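PDB 5ZJK: myroilysin from Myroides sp. CSLB8, which probably acts as a zinc-dependent metalloendopeptidase of the astacin family, cutting peptide bonds within protein chains. Local coordinates for residues 5-10 against 70-75; 31-36 against 96-101; 128-133 against 143-148; 159-164 against 191-196; 168-173 against 182-187. All blocks are in the same frame, centred on the assembly; numbering follows the deposited sequence.

Contact 1: residues 5-10 against 70-75; sequences RSTKWP and GTQALS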
# COMPACT_ATOMS: atom_id res chain seq x y z
N ARG A 5 -6.02 -9.99 9.05
CA ARG A 5 -6.13 -11.44 8.92
C ARG A 5 -7.25 -11.89 7.99
O ARG A 5 -7.09 -12.84 7.23
CB ARG A 5 -6.33 -12.08 10.30
CG ARG A 5 -5.12 -11.98 11.21
CD ARG A 5 -5.22 -12.98 12.36
NE ARG A 5 -4.07 -13.87 12.40
CZ ARG A 5 -3.02 -13.70 13.19
NH1 ARG A 5 -2.98 -12.67 14.03
NH2 ARG A 5 -2.01 -14.55 13.16
N SER A 6 -8.39 -11.20 8.06
CA SER A 6 -9.56 -11.60 7.29
C SER A 6 -9.46 -11.26 5.81
O SER A 6 -10.33 -11.62 5.02
CB SER A 6 -10.82 -10.96 7.88
OG SER A 6 -10.68 -9.55 7.96
N THR A 7 -8.39 -10.57 5.42
CA THR A 7 -8.20 -10.18 4.03
C THR A 7 -7.15 -11.02 3.33
O THR A 7 -6.88 -10.83 2.14
CB THR A 7 -7.80 -8.69 3.91
OG1 THR A 7 -6.50 -8.49 4.47
CG2 THR A 7 -8.81 -7.81 4.62
N LYS A 8 -6.55 -11.96 4.06
CA LYS A 8 -5.47 -12.78 3.51
C LYS A 8 -5.95 -13.69 2.38
O LYS A 8 -7.02 -14.29 2.47
CB LYS A 8 -4.82 -13.63 4.60
CG LYS A 8 -4.21 -12.83 5.74
CD LYS A 8 -2.91 -13.46 6.21
CE LYS A 8 -3.06 -14.95 6.47
NZ LYS A 8 -1.81 -15.55 7.01
N TRP A 9 -5.14 -13.79 1.33
CA TRP A 9 -5.38 -14.75 0.27
C TRP A 9 -4.96 -16.13 0.74
O TRP A 9 -4.11 -16.26 1.62
CB TRP A 9 -4.61 -14.36 -1.00
CG TRP A 9 -5.03 -13.06 -1.59
CD1 TRP A 9 -4.51 -11.83 -1.31
CD2 TRP A 9 -6.05 -12.85 -2.57
NE1 TRP A 9 -5.15 -10.87 -2.06
CE2 TRP A 9 -6.10 -11.47 -2.84
CE3 TRP A 9 -6.94 -13.70 -3.24
CZ2 TRP A 9 -7.00 -10.92 -3.75
CZ3 TRP A 9 -7.82 -13.15 -4.15
CH2 TRP A 9 -7.85 -11.78 -4.40
N PRO A 10 -5.56 -17.19 0.16
CA PRO A 10 -5.06 -18.54 0.41
C PRO A 10 -3.59 -18.63 0.03
O PRO A 10 -3.19 -18.04 -0.97
CB PRO A 10 -5.93 -19.41 -0.50
CG PRO A 10 -7.19 -18.63 -0.66
CD PRO A 10 -6.78 -17.18 -0.66
N GLY A 70 -6.39 -6.78 0.21
CA GLY A 70 -6.45 -8.20 -0.11
C GLY A 70 -7.75 -8.68 -0.73
O GLY A 70 -8.16 -8.19 -1.78
N THR A 71 -8.40 -9.64 -0.07
CA THR A 71 -9.60 -10.27 -0.61
C THR A 71 -10.82 -9.36 -0.57
O THR A 71 -11.91 -9.76 -0.99
CB THR A 71 -9.94 -11.57 0.15
OG1 THR A 71 -9.95 -11.31 1.56
CG2 THR A 71 -8.91 -12.64 -0.14
N GLN A 72 -10.65 -8.13 -0.08
CA GLN A 72 -11.70 -7.12 -0.17
C GLN A 72 -12.03 -6.85 -1.63
O GLN A 72 -13.13 -6.43 -1.97
CB GLN A 72 -11.28 -5.83 0.52
CG GLN A 72 -11.30 -5.88 2.04
CD GLN A 72 -10.90 -4.55 2.66
OE1 GLN A 72 -10.56 -3.60 1.96
NE2 GLN A 72 -10.94 -4.48 3.99
N ALA A 73 -11.05 -7.11 -2.50
CA ALA A 73 -11.20 -6.95 -3.94
C ALA A 73 -12.32 -7.84 -4.49
O ALA A 73 -12.89 -7.54 -5.54
CB ALA A 73 -9.89 -7.26 -4.64
N LEU A 74 -12.62 -8.93 -3.79
CA LEU A 74 -13.65 -9.86 -4.22
C LEU A 74 -15.05 -9.23 -4.16
O LEU A 74 -15.92 -9.57 -4.96
CB LEU A 74 -13.62 -11.13 -3.37
CG LEU A 74 -12.33 -11.96 -3.37
CD1 LEU A 74 -12.41 -13.06 -2.33
CD2 LEU A 74 -12.06 -12.54 -4.75
N SER A 75 -15.24 -8.31 -3.22
CA SER A 75 -16.54 -7.67 -3.03
C SER A 75 -16.81 -6.61 -4.10
O SER A 75 -17.95 -6.17 -4.26
CB SER A 75 -16.62 -7.03 -1.65
OG SER A 75 -16.75 -8.01 -0.63
O HOH W 1 -11.98 -9.57 3.58

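Contact 2: residues 31-36 against 96-101; sequences KQYAQE and EFSRTV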
# COMPACT_ATOMS: atom_id res chain seq x y z
N LYS A 31 3.87 -4.00 -13.76
CA LYS A 31 4.10 -5.44 -13.66
C LYS A 31 5.48 -5.76 -13.08
O LYS A 31 5.62 -6.65 -12.25
CB LYS A 31 3.94 -6.10 -15.02
CG LYS A 31 4.37 -7.56 -15.04
CD LYS A 31 4.23 -8.18 -16.42
CE LYS A 31 4.74 -9.61 -16.43
NZ LYS A 31 4.54 -10.27 -17.75
N GLN A 32 6.49 -5.02 -13.54
CA GLN A 32 7.86 -5.23 -13.10
C GLN A 32 8.01 -5.12 -11.59
O GLN A 32 8.66 -5.96 -10.96
CB GLN A 32 8.80 -4.23 -13.78
CG GLN A 32 10.18 -4.14 -13.14
CD GLN A 32 11.09 -3.16 -13.85
OE1 GLN A 32 10.86 -2.80 -15.01
NE2 GLN A 32 12.13 -2.72 -13.16
N TYR A 33 7.40 -4.10 -11.01
CA TYR A 33 7.56 -3.83 -9.59
C TYR A 33 6.50 -4.50 -8.73
O TYR A 33 6.68 -4.65 -7.52
CB TYR A 33 7.57 -2.32 -9.34
CG TYR A 33 8.85 -1.67 -9.78
CD1 TYR A 33 9.98 -1.70 -8.97
CD2 TYR A 33 8.96 -1.05 -11.02
CE1 TYR A 33 11.16 -1.12 -9.37
CE2 TYR A 33 10.14 -0.46 -11.43
CZ TYR A 33 11.24 -0.50 -10.59
OH TYR A 33 12.42 0.07 -10.99
N ALA A 34 5.40 -4.92 -9.35
CA ALA A 34 4.38 -5.67 -8.63
C ALA A 34 4.88 -7.07 -8.30
O ALA A 34 4.73 -7.55 -7.18
CB ALA A 34 3.10 -5.75 -9.44
N GLN A 35 5.49 -7.72 -9.29
CA GLN A 35 5.95 -9.10 -9.15
C GLN A 35 7.18 -9.22 -8.25
O GLN A 35 7.67 -10.32 -8.01
CB GLN A 35 6.24 -9.70 -10.52
CG GLN A 35 5.00 -9.97 -11.35
CD GLN A 35 5.31 -10.63 -12.68
OE1 GLN A 35 6.34 -10.36 -13.30
NE2 GLN A 35 4.42 -11.52 -13.11
N GLU A 36 7.66 -8.08 -7.75
CA GLU A 36 8.76 -8.06 -6.80
C GLU A 36 8.38 -8.81 -5.52
O GLU A 36 9.24 -9.41 -4.87
CB GLU A 36 9.15 -6.61 -6.47
CG GLU A 36 10.26 -6.47 -5.45
CD GLU A 36 11.61 -6.22 -6.08
OE1 GLU A 36 11.68 -5.41 -7.03
OE2 GLU A 36 12.60 -6.83 -5.63
N GLU A 96 10.09 6.09 -8.25
CA GLU A 96 8.68 6.39 -7.99
C GLU A 96 7.78 5.20 -8.28
O GLU A 96 6.85 4.92 -7.53
CB GLU A 96 8.23 7.60 -8.81
CG GLU A 96 6.74 7.90 -8.71
CD GLU A 96 6.28 8.14 -7.28
OE1 GLU A 96 7.09 8.63 -6.46
OE2 GLU A 96 5.11 7.84 -6.98
N PHE A 97 8.06 4.48 -9.37
CA PHE A 97 7.34 3.26 -9.67
C PHE A 97 7.51 2.26 -8.54
O PHE A 97 6.54 1.68 -8.06
CB PHE A 97 7.81 2.64 -10.99
CG PHE A 97 7.22 3.29 -12.21
CD1 PHE A 97 5.84 3.31 -12.40
CD2 PHE A 97 8.03 3.84 -13.19
CE1 PHE A 97 5.29 3.90 -13.52
CE2 PHE A 97 7.48 4.42 -14.32
CZ PHE A 97 6.11 4.45 -14.48
N SER A 98 8.75 2.07 -8.10
CA SER A 98 9.05 1.16 -7.00
C SER A 98 8.31 1.56 -5.72
O SER A 98 7.73 0.71 -5.05
CB SER A 98 10.55 1.13 -6.73
OG SER A 98 10.85 0.37 -5.57
N ARG A 99 8.33 2.85 -5.41
CA ARG A 99 7.79 3.34 -4.15
C ARG A 99 6.29 3.09 -3.99
O ARG A 99 5.83 2.73 -2.91
CB ARG A 99 8.07 4.83 -4.00
CG ARG A 99 7.67 5.41 -2.65
CD ARG A 99 7.90 6.91 -2.59
NE ARG A 99 6.94 7.64 -3.42
CZ ARG A 99 5.85 8.24 -2.95
NH1 ARG A 99 5.58 8.21 -1.65
NH2 ARG A 99 5.03 8.87 -3.78
N THR A 100 5.53 3.29 -5.06
CA THR A 100 4.08 3.26 -4.95
C THR A 100 3.42 2.03 -5.57
O THR A 100 2.33 1.64 -5.14
CB THR A 100 3.45 4.53 -5.58
OG1 THR A 100 3.87 4.64 -6.94
CG2 THR A 100 3.89 5.77 -4.81
N VAL A 101 4.05 1.41 -6.57
CA VAL A 101 3.50 0.18 -7.13
C VAL A 101 3.61 -0.94 -6.10
O VAL A 101 2.65 -1.68 -5.86
CB VAL A 101 4.21 -0.25 -8.43
CG1 VAL A 101 3.86 -1.68 -8.79
CG2 VAL A 101 3.85 0.70 -9.57

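Contact 3: residues 128-133 against 143-148; sequences KVYAYY and KDVDNN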
# COMPACT_ATOMS: atom_id res chain seq x y z
N LYS A 128 -0.60 20.44 14.58
CA LYS A 128 0.24 20.73 13.43
C LYS A 128 -0.06 19.79 12.27
O LYS A 128 0.09 20.16 11.10
CB LYS A 128 1.72 20.65 13.80
CG LYS A 128 2.14 21.65 14.87
CD LYS A 128 3.66 21.76 14.95
CE LYS A 128 4.09 22.64 16.11
NZ LYS A 128 5.57 22.61 16.30
N VAL A 129 -0.47 18.56 12.59
CA VAL A 129 -0.87 17.60 11.57
C VAL A 129 -2.16 18.05 10.91
O VAL A 129 -2.26 18.09 9.68
CB VAL A 129 -1.06 16.19 12.16
CG1 VAL A 129 -1.69 15.26 11.14
CG2 VAL A 129 0.27 15.64 12.65
N TYR A 130 -3.15 18.39 11.73
CA TYR A 130 -4.41 18.95 11.25
C TYR A 130 -4.16 20.16 10.35
O TYR A 130 -4.70 20.25 9.25
CB TYR A 130 -5.30 19.36 12.42
CG TYR A 130 -6.03 18.22 13.10
CD1 TYR A 130 -6.73 17.27 12.36
CD2 TYR A 130 -6.04 18.10 14.48
CE1 TYR A 130 -7.40 16.24 12.98
CE2 TYR A 130 -6.70 17.07 15.11
CZ TYR A 130 -7.38 16.14 14.36
OH TYR A 130 -8.05 15.11 14.98
N ALA A 131 -3.33 21.07 10.84
CA ALA A 131 -3.04 22.32 10.14
C ALA A 131 -2.43 22.08 8.77
O ALA A 131 -2.83 22.71 7.79
CB ALA A 131 -2.12 23.19 10.98
N TYR A 132 -1.45 21.18 8.69
CA TYR A 132 -0.80 20.91 7.41
C TYR A 132 -1.73 20.26 6.41
O TYR A 132 -1.81 20.69 5.26
CB TYR A 132 0.44 20.03 7.60
CG TYR A 132 0.96 19.52 6.27
CD1 TYR A 132 1.64 20.37 5.41
CD2 TYR A 132 0.74 18.21 5.87
CE1 TYR A 132 2.10 19.93 4.19
CE2 TYR A 132 1.20 17.76 4.65
CZ TYR A 132 1.88 18.62 3.81
OH TYR A 132 2.35 18.18 2.60
N TYR A 133 -2.43 19.21 6.84
CA TYR A 133 -3.25 18.43 5.93
C TYR A 133 -4.56 19.14 5.56
O TYR A 133 -5.26 18.71 4.65
CB TYR A 133 -3.55 17.06 6.54
CG TYR A 133 -2.39 16.09 6.44
CD1 TYR A 133 -2.24 15.28 5.32
CD2 TYR A 133 -1.45 15.99 7.45
CE1 TYR A 133 -1.18 14.40 5.22
CE2 TYR A 133 -0.39 15.12 7.36
CZ TYR A 133 -0.26 14.33 6.24
OH TYR A 133 0.80 13.45 6.14
N LYS A 143 -12.09 13.95 9.84
CA LYS A 143 -12.37 12.52 9.69
C LYS A 143 -11.26 11.86 8.87
O LYS A 143 -10.88 10.72 9.14
CB LYS A 143 -13.73 12.31 9.02
CG LYS A 143 -14.18 10.86 8.95
CD LYS A 143 -15.53 10.75 8.26
CE LYS A 143 -15.91 9.30 7.97
NZ LYS A 143 -16.37 8.59 9.19
N ASP A 144 -10.76 12.59 7.89
CA ASP A 144 -9.65 12.12 7.06
C ASP A 144 -8.40 11.87 7.90
O ASP A 144 -7.79 10.81 7.82
CB ASP A 144 -9.34 13.12 5.95
CG ASP A 144 -10.33 13.04 4.80
OD1 ASP A 144 -10.74 11.92 4.44
OD2 ASP A 144 -10.70 14.10 4.26
N VAL A 145 -8.03 12.86 8.70
CA VAL A 145 -6.83 12.77 9.52
C VAL A 145 -6.95 11.70 10.60
O VAL A 145 -6.07 10.86 10.75
CB VAL A 145 -6.51 14.12 10.19
CG1 VAL A 145 -5.29 13.99 11.09
CG2 VAL A 145 -6.28 15.20 9.14
N ASP A 146 -8.05 11.74 11.35
CA ASP A 146 -8.26 10.82 12.46
C ASP A 146 -8.30 9.36 12.02
O ASP A 146 -7.83 8.48 12.74
CB ASP A 146 -9.55 11.17 13.21
CG ASP A 146 -9.47 12.51 13.92
OD1 ASP A 146 -8.35 13.06 14.02
OD2 ASP A 146 -10.52 13.01 14.37
N ASN A 147 -8.86 9.10 10.84
CA ASN A 147 -9.00 7.73 10.36
C ASN A 147 -7.78 7.23 9.58
O ASN A 147 -7.43 6.06 9.67
CB ASN A 147 -10.25 7.61 9.48
CG ASN A 147 -11.53 7.57 10.29
OD1 ASN A 147 -11.54 7.88 11.48
ND2 ASN A 147 -12.63 7.19 9.64
N ASN A 148 -7.15 8.11 8.81
CA ASN A 148 -6.05 7.69 7.94
C ASN A 148 -4.67 7.81 8.58
O ASN A 148 -3.72 7.18 8.13
CB ASN A 148 -6.07 8.50 6.64
CG ASN A 148 -7.35 8.30 5.85
OD1 ASN A 148 -7.90 9.25 5.30
ND2 ASN A 148 -7.82 7.06 5.80

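Contact 4: residues 159-164 against 191-196; sequences QYSAYD and SATDKQ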
# COMPACT_ATOMS: atom_id res chain seq x y z
N GLN A 159 -2.28 -9.86 11.71
CA GLN A 159 -1.05 -10.62 11.85
C GLN A 159 0.10 -9.67 11.54
O GLN A 159 0.15 -9.07 10.47
CB GLN A 159 -1.04 -11.82 10.90
CG GLN A 159 0.24 -12.63 10.92
CD GLN A 159 0.24 -13.72 9.87
OE1 GLN A 159 -0.54 -13.69 8.92
NE2 GLN A 159 1.12 -14.70 10.04
N TYR A 160 1.03 -9.52 12.49
CA TYR A 160 2.01 -8.45 12.40
C TYR A 160 3.42 -8.84 12.82
O TYR A 160 3.62 -9.78 13.59
CB TYR A 160 1.54 -7.27 13.26
CG TYR A 160 1.25 -7.66 14.70
CD1 TYR A 160 2.24 -7.65 15.66
CD2 TYR A 160 -0.03 -8.03 15.08
CE1 TYR A 160 1.97 -8.01 16.97
CE2 TYR A 160 -0.31 -8.39 16.38
CZ TYR A 160 0.70 -8.38 17.32
OH TYR A 160 0.42 -8.73 18.62
N SER A 161 4.39 -8.11 12.29
CA SER A 161 5.77 -8.19 12.77
C SER A 161 6.02 -7.02 13.71
O SER A 161 5.08 -6.33 14.11
CB SER A 161 6.75 -8.15 11.60
OG SER A 161 6.88 -6.84 11.09
N ALA A 162 7.28 -6.80 14.06
CA ALA A 162 7.63 -5.61 14.83
C ALA A 162 7.43 -4.38 13.96
O ALA A 162 7.56 -4.44 12.74
CB ALA A 162 9.07 -5.70 15.33
N TYR A 163 7.11 -3.26 14.60
CA TYR A 163 6.91 -1.99 13.90
C TYR A 163 8.15 -1.61 13.10
O TYR A 163 9.25 -1.49 13.66
CB TYR A 163 6.53 -0.89 14.89
CG TYR A 163 6.60 0.51 14.35
CD1 TYR A 163 5.79 0.92 13.29
CD2 TYR A 163 7.46 1.45 14.90
CE1 TYR A 163 5.85 2.21 12.80
CE2 TYR A 163 7.53 2.74 14.42
CZ TYR A 163 6.72 3.11 13.37
OH TYR A 163 6.79 4.40 12.88
N ASP A 164 7.98 -1.42 11.79
CA ASP A 164 9.10 -1.20 10.89
C ASP A 164 9.04 0.16 10.20
O ASP A 164 8.24 0.37 9.29
CB ASP A 164 9.14 -2.32 9.83
CG ASP A 164 10.27 -2.15 8.84
OD1 ASP A 164 11.30 -1.53 9.19
OD2 ASP A 164 10.13 -2.64 7.70
N SER A 191 11.80 -3.24 2.58
CA SER A 191 12.70 -3.30 3.72
C SER A 191 13.03 -4.76 4.03
O SER A 191 12.42 -5.67 3.48
CB SER A 191 12.08 -2.62 4.94
OG SER A 191 11.06 -3.42 5.51
N ALA A 192 14.01 -4.97 4.90
CA ALA A 192 14.39 -6.32 5.30
C ALA A 192 13.28 -6.98 6.10
O ALA A 192 13.03 -8.18 5.95
CB ALA A 192 15.68 -6.29 6.10
N THR A 193 12.61 -6.20 6.94
CA THR A 193 11.50 -6.70 7.73
C THR A 193 10.32 -7.04 6.82
O THR A 193 9.59 -8.00 7.08
CB THR A 193 11.06 -5.67 8.80
OG1 THR A 193 12.18 -5.35 9.64
CG2 THR A 193 9.93 -6.23 9.65
N ASP A 194 10.14 -6.26 5.76
CA ASP A 194 9.10 -6.53 4.76
C ASP A 194 9.27 -7.92 4.15
O ASP A 194 8.32 -8.71 4.13
CB ASP A 194 9.12 -5.48 3.65
CG ASP A 194 8.48 -4.18 4.06
OD1 ASP A 194 7.64 -4.19 4.99
OD2 ASP A 194 8.80 -3.14 3.45
N LYS A 195 10.47 -8.20 3.66
CA LYS A 195 10.77 -9.46 3.01
C LYS A 195 10.61 -10.64 3.96
O LYS A 195 10.24 -11.74 3.55
CB LYS A 195 12.19 -9.44 2.45
CG LYS A 195 12.45 -8.30 1.48
CD LYS A 195 13.93 -8.18 1.16
CE LYS A 195 14.19 -7.07 0.16
NZ LYS A 195 15.63 -7.01 -0.23
N GLN A 196 10.89 -10.41 5.24
CA GLN A 196 10.80 -11.45 6.24
C GLN A 196 9.36 -11.67 6.68
O GLN A 196 8.90 -12.80 6.79
CB GLN A 196 11.68 -11.11 7.45
CG GLN A 196 12.05 -12.30 8.32
CD GLN A 196 13.16 -11.98 9.30
OE1 GLN A 196 14.34 -12.04 8.97
NE2 GLN A 196 12.78 -11.64 10.53
O HOH W 2 7.62 -4.32 7.45

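Contact 5: residues 168-173 against 182-187; sequences IMHYSI and FSVGNN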
# COMPACT_ATOMS: atom_id res chain seq x y z
N ILE A 168 7.80 -0.45 3.24
CA ILE A 168 7.25 0.16 2.04
C ILE A 168 5.84 0.70 2.30
O ILE A 168 5.32 1.52 1.54
CB ILE A 168 7.21 -0.86 0.86
CG1 ILE A 168 6.96 -0.15 -0.47
CG2 ILE A 168 6.19 -1.95 1.12
CD1 ILE A 168 8.13 0.66 -0.97
N MET A 169 5.23 0.25 3.39
CA MET A 169 3.87 0.64 3.73
C MET A 169 3.83 1.80 4.71
O MET A 169 2.76 2.16 5.21
CB MET A 169 3.11 -0.54 4.32
CG MET A 169 3.19 -1.78 3.47
SD MET A 169 2.59 -1.52 1.79
CE MET A 169 0.92 -0.95 2.13
N HIS A 170 4.98 2.39 4.99
CA HIS A 170 5.04 3.49 5.95
C HIS A 170 5.14 4.84 5.24
O HIS A 170 6.08 5.09 4.49
CB HIS A 170 6.23 3.31 6.90
CG HIS A 170 6.04 3.99 8.22
ND1 HIS A 170 5.70 5.31 8.34
CD2 HIS A 170 6.14 3.51 9.49
CE1 HIS A 170 5.60 5.63 9.62
NE2 HIS A 170 5.86 4.55 10.34
N TYR A 171 4.21 5.73 5.50
CA TYR A 171 4.25 7.02 4.91
C TYR A 171 5.35 7.84 5.50
O TYR A 171 5.68 7.71 6.62
CB TYR A 171 2.97 7.76 5.27
CG TYR A 171 1.74 7.48 4.46
CD1 TYR A 171 1.75 6.60 3.43
CD2 TYR A 171 0.57 8.09 4.77
CE1 TYR A 171 0.63 6.33 2.73
CE2 TYR A 171 -0.56 7.84 4.07
CZ TYR A 171 -0.51 6.95 3.03
OH TYR A 171 -1.62 6.73 2.29
N SER A 172 5.86 8.78 4.75
CA SER A 172 6.84 9.71 5.27
C SER A 172 6.22 10.51 6.41
O SER A 172 5.07 10.92 6.32
CB SER A 172 7.34 10.65 4.17
OG SER A 172 8.24 10.00 3.29
N ILE A 173 6.98 10.70 7.48
CA ILE A 173 6.54 11.54 8.58
C ILE A 173 7.64 12.54 8.92
O ILE A 173 8.74 12.15 9.29
CB ILE A 173 6.18 10.73 9.84
CG1 ILE A 173 5.03 9.76 9.55
CG2 ILE A 173 5.80 11.66 10.98
CD1 ILE A 173 4.68 8.87 10.72
N PHE A 182 11.01 12.72 16.30
CA PHE A 182 10.81 11.49 15.56
C PHE A 182 10.41 11.79 14.13
O PHE A 182 9.60 12.69 13.88
CB PHE A 182 9.75 10.62 16.24
CG PHE A 182 9.34 9.42 15.44
CD1 PHE A 182 10.13 8.28 15.41
CD2 PHE A 182 8.15 9.42 14.72
CE1 PHE A 182 9.76 7.18 14.67
CE2 PHE A 182 7.77 8.31 13.99
CZ PHE A 182 8.57 7.19 13.96
N SER A 183 10.96 11.04 13.19
CA SER A 183 10.65 11.23 11.78
C SER A 183 10.88 9.96 10.98
O SER A 183 11.77 9.17 11.29
CB SER A 183 11.50 12.37 11.20
OG SER A 183 12.80 11.92 10.87
N VAL A 184 10.07 9.76 9.95
CA VAL A 184 10.23 8.64 9.04
C VAL A 184 10.50 9.15 7.63
O VAL A 184 9.74 9.95 7.10
CB VAL A 184 8.99 7.72 9.04
CG1 VAL A 184 9.13 6.65 7.97
CG2 VAL A 184 8.79 7.10 10.41
N GLY A 185 11.60 8.69 7.04
CA GLY A 185 12.00 9.14 5.72
C GLY A 185 11.18 8.55 4.60
O GLY A 185 10.07 8.05 4.81
N ASN A 186 11.72 8.61 3.39
CA ASN A 186 11.03 8.12 2.21
C ASN A 186 11.45 6.69 1.86
O ASN A 186 12.56 6.46 1.38
CB ASN A 186 11.30 9.05 1.02
CG ASN A 186 10.52 8.66 -0.22
OD1 ASN A 186 9.36 9.05 -0.39
ND2 ASN A 186 11.14 7.88 -1.09
N ASN A 187 10.55 5.74 2.11
CA ASN A 187 10.82 4.34 1.82
C ASN A 187 10.29 3.94 0.45
O ASN A 187 9.08 3.94 0.22
CB ASN A 187 10.21 3.45 2.90
CG ASN A 187 10.65 3.85 4.30
OD1 ASN A 187 11.80 4.24 4.51
ND2 ASN A 187 9.73 3.76 5.25
O HOH W 3 8.20 6.22 2.87

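Contact 1: residues 5-10 against 70-75
Thr71 meets the 5-10 segment at two points, a backbone bond to Thr7 and a methyl laid over the indole of Trp9. The bond runs from Thr71 N to Thr7 O, 2.9 Å long with 159° at the hydrogen. Thr71 CG2 sits 3.9 Å from the centroid of the six-membered Trp9 ring, nearly straight above it, a CH-pi contact. Its place follows from a first torsion of 51°, which sets CG2 opposite the carbonyl carbon. Thr71 OG1 lies 3.2 Å from Thr7 O, at best a weak bond, since its proton has another acceptor within reach. Beside this, Gly70 CA lies 3.6 Å from Trp9 NE1; glycine suits the site because its phi is positive and a CB would run into Thr7 O. Farther along, Thr7 CG2 packs against Gln72 NE2 at 4.0 Å.

A second shell holds these groups in place. Trp9 NE1 donates to Ala108 O, Thr7 OG1 bonds to Val4 O, Gln72 OE1 takes Leu69 N, and the Gly70 backbone is bonded to that of His107, a zinc ligand. The contact thus ties the loop between strands 2-4 and 14-20 to the loop after strand 66-67, the antiparallel edge strand that borders the active-site cleft in metzincin peptidases.

Contact 2: residues 31-36 against 96-101
Tyr33 of helix 24-34 lies against helix 94-107, and its atoms can be followed outward from the backbone. Tyr33 CB touches Val101 CG1 at 3.8 Å, the same methyl that lies 4.2 Å from Ala34 CB. With CG placed beside the backbone N (chi1 -74°), the ring lies flat against the other helix, Ser98 N above its centre and Gln32 CG over the opposite face. One side of the ring rests on serine, Tyr33 CE1 coming to 3.5 Å from Ser98 CB; on the other, Tyr33 CD2 and CE2 each lie 3.9 Å from Phe97 CB. Farther out the side chain also touches Asp94. A serine is small enough to let the ring come this close to the backbone, and its OG turns off to Ser188 O. Replacing Tyr33 with an alanine would probably open a gap over the Ser98 backbone and leave Phe97 CB without the ring it packs on. The joint is mainly apolar, with the ring face laid on the helix backbone, and so depends on shape and on the exclusion of water.

Contact 3: residues 128-133 against 143-148
Val145 is pressed against Tyr130 and Val129 where two successive helices, 126-134 and 142-150, form a helix-loop-helix pair beyond the zinc ligand His113. The short segments pass 10.4 Å apart at their closest, with their directions 124° apart, so they meet over a limited patch and not along their length.

The tight part is built round the one valine. Val145 CB lies 3.6 Å from Tyr130 CE1. Because Val145 CG1 stands opposite the backbone N (chi1 177°), that methyl touches Tyr130 CE1 at 3.6 Å and Val129 CG1 at 3.8 Å. A beta-branched residue suits this spot, since both methyls reach the Tyr130 ring, CG1 adding Val129 and CG2 adding Tyr133. The last of these is the slacker, Val145 CG2 lying 4.2 Å from Tyr133 CB. The Tyr130 ring meets Phe150 edge-to-face, while Tyr133 and Trp140 meet with their planes about 20° apart. Val129 also touches Trp124, and Val145 touches Phe150.

Toward solvent the contact loosens. Both Tyr130 and Asp146 are partly exposed, and the polar ends that approach each other there, the phenol and the carboxylate, are placed too close in the model for their contact to be trusted. The surer partner of this aspartate is Lys142, whose NZ makes a salt bridge with Asp146 OD2.

Contact 4: residues 159-164 against 191-196
Asp164 and Ser191 supply the direct polar link: Ser191 OG donates to Asp164 OD2 at 2.5 Å, meeting the oxygen nearly along its C-O axis. The carboxylate is sent across to the helix by a first torsion of 179°, which points CG away from the backbone N. Its other oxygen, OD1, accepts from Gln166 N.

A water forms the second polar link, donating to Asp164 OD2 at 3.0 Å and also to Asp194 OD1. These two carboxylate oxygens are 4.0 Å apart, and the shared water probably eases the repulsion between like charges. Asp194 has further donors in Ser167 OG and Ile168 N.

Van der Waals contact falls to Thr193. Its CG2 lies 3.4 Å from Ser161 OG, which is hydrogen-bonded to Ala162 O and to Gly1 N, and its CB packs 3.4 Å from Asp164 OD2. Beta-branching suits the place, since the methyl fills the space by Ser161 while CB lies against the carboxylate. An asparagine in place of Asp164 removes the charge facing the helix start and would probably leave Ser191 OG or Gln166 N with a poorer acceptor.

Within the helix segment, Asp194 N donates to Ser191 OG at 3.0 Å and Ser191 N to Asp194 OD2 at 3.1 Å. These reciprocal bonds are the capping box at the N-terminus of helix 192-201, with Ser191 as N-cap, here gripped from outside by an aspartate.

Contact 5: residues 168-173 against 182-187
The imidazole of His170 carries Val184 on one face: CG1 stands 4.0 Å from the ring centroid, 26° off the normal, in a CH-pi contact. Val184 CG2 reaches His170 CE1 at 3.6 Å, while Ile173 CD1 lies at the ring edge. Both nitrogens are used, His170 ND1 donating to Tyr171 O and NE2 pairing with Tyr163 OH, fixing the ring's rotation. The Tyr171 ring stacks on His115 and meets that of the zinc ligand His113.

The same valine joins the backbones through a single antiparallel bridge, Ile173 N to Val184 O at 2.9 Å and Val184 N to Ile173 O at 2.8 Å. Beta-branching suits it, favouring an extended backbone and giving the imidazole two methyls. A water links His170 O, Gly185 O and Asn187 N.

The sequence around Met169 fits the Met-turn of metzincins, and its side chain touches His103 and His107. Ile168 rests on Ile102 of helix 94-107, its carbonyl accepting from His103 ND1, while Ile168 N is held by Asp194 of helix 192-201.

How the contacts relate
Contact 5 lies at the zinc site formed by His103, His107 and His113, the side chain of Tyr171 being about 4 Å from the metal. The other four stand off, their nearest side chains about 11 Å (contacts 1 and 2) or 12 Å (contacts 3 and 4) from it. Contacts 4 and 5 are bonded directly, Tyr163 OH to His170 NE2 at 2.7 Å and Ile168 N to Asp194 OD2 at 2.9 Å, so the cap of helix 192-201 also holds the probable Met-turn. Contact 2 reaches contact 5 through Arg99, packed on Asn186, and contact 1 reaches contact 4 through Lys8 NZ and Gln159 OE1. Contact 3 touches none of the others; its nearest atoms are about 5 Å from those of contact 5.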